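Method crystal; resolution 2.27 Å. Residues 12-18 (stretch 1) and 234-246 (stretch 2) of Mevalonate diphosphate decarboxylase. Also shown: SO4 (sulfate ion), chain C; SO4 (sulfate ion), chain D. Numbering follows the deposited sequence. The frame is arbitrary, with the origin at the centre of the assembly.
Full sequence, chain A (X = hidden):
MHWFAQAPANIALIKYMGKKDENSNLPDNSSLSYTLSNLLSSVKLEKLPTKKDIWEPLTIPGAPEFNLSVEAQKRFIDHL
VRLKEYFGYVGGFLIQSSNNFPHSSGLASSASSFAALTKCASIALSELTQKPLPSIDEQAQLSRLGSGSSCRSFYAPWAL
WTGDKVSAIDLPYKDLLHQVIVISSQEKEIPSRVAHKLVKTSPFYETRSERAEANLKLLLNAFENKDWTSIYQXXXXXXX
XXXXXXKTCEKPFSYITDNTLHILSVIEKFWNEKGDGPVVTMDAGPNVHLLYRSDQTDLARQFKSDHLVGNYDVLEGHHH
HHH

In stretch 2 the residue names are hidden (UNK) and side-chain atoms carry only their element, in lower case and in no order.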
# COMPACT_ATOMS: atom_id res chain seq x y z
N ALA A 12 -11.92 -15.63 4.15
CA ALA A 12 -10.50 -15.72 3.84
C ALA A 12 -9.92 -17.13 3.78
O ALA A 12 -10.15 -17.95 4.67
CB ALA A 12 -9.72 -14.88 4.85
N LEU A 13 -9.17 -17.40 2.72
CA LEU A 13 -8.48 -18.68 2.53
C LEU A 13 -7.10 -18.53 3.19
O LEU A 13 -6.57 -19.48 3.79
CB LEU A 13 -8.35 -19.00 1.03
CG LEU A 13 -9.54 -19.70 0.37
CD1 LEU A 13 -10.83 -19.01 0.76
CD2 LEU A 13 -9.38 -19.71 -1.14
N ILE A 14 -6.52 -17.33 3.07
CA ILE A 14 -5.25 -16.97 3.71
C ILE A 14 -5.69 -15.89 4.71
O ILE A 14 -6.31 -14.89 4.32
CB ILE A 14 -4.24 -16.38 2.71
CG1 ILE A 14 -3.92 -17.42 1.61
CG2 ILE A 14 -2.95 -15.99 3.44
CD1 ILE A 14 -3.20 -18.66 2.12
N LYS A 15 -5.38 -16.08 5.99
CA LYS A 15 -5.84 -15.16 7.03
C LYS A 15 -5.04 -13.90 7.34
O LYS A 15 -3.82 -13.93 7.46
CB LYS A 15 -5.99 -15.92 8.36
CG LYS A 15 -6.63 -17.30 8.28
CD LYS A 15 -8.07 -17.25 7.84
CE LYS A 15 -8.71 -18.63 7.89
NZ LYS A 15 -10.12 -18.61 7.41
N TYR A 16 -5.76 -12.79 7.48
CA TYR A 16 -5.16 -11.51 7.85
C TYR A 16 -4.97 -11.63 9.36
O TYR A 16 -3.90 -11.39 9.89
CB TYR A 16 -6.13 -10.37 7.52
CG TYR A 16 -5.92 -9.13 8.36
CD1 TYR A 16 -4.66 -8.54 8.50
CD2 TYR A 16 -7.00 -8.53 9.01
CE1 TYR A 16 -4.48 -7.39 9.27
CE2 TYR A 16 -6.84 -7.38 9.77
CZ TYR A 16 -5.58 -6.82 9.90
OH TYR A 16 -5.44 -5.71 10.70
N MSE A 17 -6.05 -12.00 10.05
CA MSE A 17 -6.05 -12.22 11.49
C MSE A 17 -5.80 -11.00 12.38
O MSE A 17 -5.50 -11.14 13.56
CB MSE A 17 -5.03 -13.31 11.84
CG MSE A 17 -5.35 -14.05 13.12
SE MSE A 17 -3.93 -15.28 13.61
CE MSE A 17 -3.64 -16.04 11.88
N GLY A 18 -5.93 -9.81 11.81
CA GLY A 18 -5.72 -8.62 12.60
C GLY A 18 -4.27 -8.41 12.99
O GLY A 18 -3.97 -7.58 13.84
N UNK A 234 -3.70 -26.74 1.34
CA UNK A 234 -3.12 -25.49 1.79
C UNK A 234 -4.09 -24.76 2.73
O UNK A 234 -3.70 -24.33 3.82
c UNK A 234 -1.63 -24.56 -1.67
c UNK A 234 -2.80 -24.57 0.60
c UNK A 234 -2.20 -23.26 1.09
c UNK A 234 -1.81 -25.27 -0.34
N UNK A 235 -5.34 -24.61 2.32
CA UNK A 235 -6.31 -23.92 3.17
C UNK A 235 -6.48 -24.65 4.49
O UNK A 235 -6.72 -24.02 5.53
c UNK A 235 -7.65 -23.78 2.45
s UNK A 235 -7.63 -22.61 1.06
N UNK A 236 -6.35 -25.97 4.45
CA UNK A 236 -6.48 -26.80 5.63
C UNK A 236 -5.35 -26.43 6.60
O UNK A 236 -5.58 -26.14 7.77
c UNK A 236 -6.66 -29.30 6.30
c UNK A 236 -7.93 -29.87 6.63
c UNK A 236 -7.71 -30.84 7.63
c UNK A 236 -9.24 -29.66 6.17
c UNK A 236 -6.38 -28.28 5.22
c UNK A 236 -10.02 -31.38 7.72
n UNK A 236 -6.36 -30.86 7.89
c UNK A 236 -5.74 -29.92 7.09
c UNK A 236 -10.27 -30.41 6.72
c UNK A 236 -8.74 -31.60 8.18
N UNK A 237 -4.13 -26.44 6.07
CA UNK A 237 -2.95 -26.10 6.86
C UNK A 237 -3.06 -24.69 7.41
O UNK A 237 -2.73 -24.43 8.56
c UNK A 237 -1.70 -26.25 5.99
c UNK A 237 -0.50 -29.29 4.41
c UNK A 237 -1.81 -28.84 6.12
n UNK A 237 -0.58 -27.98 4.53
c UNK A 237 -1.40 -27.66 5.59
n UNK A 237 -1.24 -29.84 5.37
N UNK A 238 -3.55 -23.77 6.57
CA UNK A 238 -3.71 -22.38 6.97
C UNK A 238 -4.63 -22.15 8.18
O UNK A 238 -4.21 -21.53 9.16
c UNK A 238 -4.58 -20.11 6.07
c UNK A 238 -4.19 -21.56 5.76
c UNK A 238 -3.39 -19.18 6.29
o UNK A 238 -2.23 -19.65 6.32
o UNK A 238 -3.63 -17.96 6.44
N UNK A 239 -5.86 -22.66 8.15
CA UNK A 239 -6.75 -22.42 9.29
C UNK A 239 -6.33 -23.19 10.54
O UNK A 239 -6.53 -22.71 11.66
c UNK A 239 -9.06 -24.69 10.20
c UNK A 239 -9.15 -26.23 7.89
c UNK A 239 -8.22 -22.68 8.92
c UNK A 239 -9.51 -26.01 10.26
c UNK A 239 -8.65 -24.13 9.00
c UNK A 239 -8.70 -24.91 7.85
c UNK A 239 -9.56 -26.78 9.11
N UNK A 240 -5.74 -24.36 10.37
CA UNK A 240 -5.29 -25.12 11.53
C UNK A 240 -4.13 -24.39 12.20
O UNK A 240 -3.98 -24.43 13.42
c UNK A 240 -5.57 -28.84 10.34
c UNK A 240 -6.99 -27.57 11.95
c UNK A 240 -6.06 -27.46 10.75
c UNK A 240 -4.88 -26.54 11.11
N UNK A 241 -3.33 -23.70 11.40
CA UNK A 241 -2.20 -22.92 11.90
C UNK A 241 -2.75 -21.90 12.87
O UNK A 241 -2.36 -21.84 14.04
o UNK A 241 -0.04 -21.25 12.40
c UNK A 241 -1.51 -22.20 10.74
o UNK A 241 0.47 -20.97 10.30
c UNK A 241 -0.27 -21.42 11.18
N UNK A 242 -3.68 -21.09 12.37
CA UNK A 242 -4.29 -20.06 13.20
C UNK A 242 -4.88 -20.63 14.47
O UNK A 242 -4.60 -20.14 15.56
se UNK A 242 -7.24 -17.08 12.25
c UNK A 242 -6.11 -18.27 13.26
c UNK A 242 -8.76 -18.20 12.02
c UNK A 242 -5.38 -19.31 12.42
N UNK A 243 -5.70 -21.68 14.36
CA UNK A 243 -6.30 -22.25 15.55
C UNK A 243 -5.29 -22.81 16.53
O UNK A 243 -5.53 -22.78 17.72
c UNK A 243 -8.65 -22.69 14.72
n UNK A 243 -9.75 -22.58 15.55
c UNK A 243 -10.70 -21.91 14.94
c UNK A 243 -8.99 -22.05 13.58
c UNK A 243 -7.36 -23.30 15.16
n UNK A 243 -10.27 -21.57 13.74
N UNK A 244 -4.15 -23.29 16.05
CA UNK A 244 -3.13 -23.78 16.96
C UNK A 244 -2.64 -22.61 17.80
O UNK A 244 -2.24 -22.78 18.95
c UNK A 244 -1.95 -24.40 16.19
o UNK A 244 0.50 -26.74 16.86
n UNK A 244 0.92 -25.08 15.39
c UNK A 244 -0.77 -24.72 17.10
c UNK A 244 0.28 -25.60 16.43
N UNK A 245 -2.68 -21.41 17.22
CA UNK A 245 -2.25 -20.20 17.92
C UNK A 245 -3.11 -19.98 19.17
O UNK A 245 -2.60 -19.66 20.23
c UNK A 245 -0.12 -19.40 15.91
c UNK A 245 -1.55 -17.45 15.24
c UNK A 245 -1.10 -18.35 16.39
c UNK A 245 -2.36 -18.98 17.01
N UNK A 246 -4.41 -20.18 19.03
CA UNK A 246 -5.31 -19.99 20.16
C UNK A 246 -4.98 -20.94 21.32
O UNK A 246 -4.92 -20.53 22.47
c UNK A 246 -8.44 -19.36 16.41
c UNK A 246 -7.20 -19.45 18.50
c UNK A 246 -8.05 -18.03 16.22
c UNK A 246 -6.82 -18.13 18.31
c UNK A 246 -6.78 -20.21 19.74
c UNK A 246 -7.24 -17.42 17.17
c UNK A 246 -8.01 -20.06 17.54
S SO4 C . -9.43 -12.69 8.28
O1 SO4 C . -8.47 -12.85 7.17
O2 SO4 C . -10.42 -11.68 7.89
O3 SO4 C . -10.09 -13.99 8.52
O4 SO4 C . -8.76 -12.26 9.51
S SO4 D . -8.36 -4.76 12.62
O1 SO4 D . -7.46 -4.27 11.56
O2 SO4 D . -9.76 -4.48 12.26
O3 SO4 D . -8.18 -6.21 12.78
O4 SO4 D . -8.04 -4.09 13.89

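Stretch 2 is one helix throughout, and it packs against the bend and loop of stretch 1.

Position 234 has four side-chain carbons, forked at the first, with one arm two carbons long. It makes no contact with stretch 1. This is Ile 234.

Position 235 has one carbon and then one sulfur. The sulfur lies 3.5 Å from CG of Leu 13, an apolar contact. This is Cys 235.

Position 236 has one carbon, then fused five- and six-membered rings of eight carbons and one nitrogen. It is out of reach of stretch 1 and touches a crystal neighbour. This is Trp 236.

Position 237 has one carbon and a five-membered ring of three carbons and two nitrogens. It is exposed and also meets a crystal neighbour. This is His 237.

Position 238 has three carbons, the third carrying two oxygens. One oxygen lies 2.6 Å from the backbone N of Lys 15. The carboxylate and its chain length give Glu 238.

Position 239 has one carbon and a six-carbon ring. Its CB is 4.2 Å from CE of Lys 15, while the ring leads away. This is Phe 239.

Position 240 has four carbons, forked at the second, and is out of reach of stretch 1. This is Leu 240.

Position 241 has two carbons, the second carrying two oxygens. Both oxygens are hydrogen-bonded elsewhere in the structure. This is Asp 241.

Position 242 is unbranched: two carbons, selenium, one carbon. The selenium lies 4.0 Å from CG of Lys 15. This is Met 242, as selenomethionine.

Position 243 has one carbon and a ring of three carbons and two nitrogens. It makes no contact with stretch 1. This is His 243.

Position 244 has three carbons, the third carrying one oxygen and one nitrogen. It is out of reach. This is Gln 244.

Position 245 has four carbons, forked at the second. One terminal carbon is 3.6 Å from SE of Met 17. This is Leu 245.

Position 246 has one carbon and a six-carbon ring. It makes no contact with stretch 1. This is Phe 246.

The contact has one polar anchor. Lys 15 N donates a nearly straight hydrogen bond to Glu 238 OE2, at 2.6 Å and 166°. Apolar contacts lie beside it. Leu 13 meets Cys 235 near one end of the helix segment. Further along, CE of Met 17 sits 3.6 Å from CG of Met 242, and SE of Met 17 meets CD2 of Leu 245. Together the stretches bury 491 Å².

Stretch 2 234-246: ICWHEFLDMHQLF
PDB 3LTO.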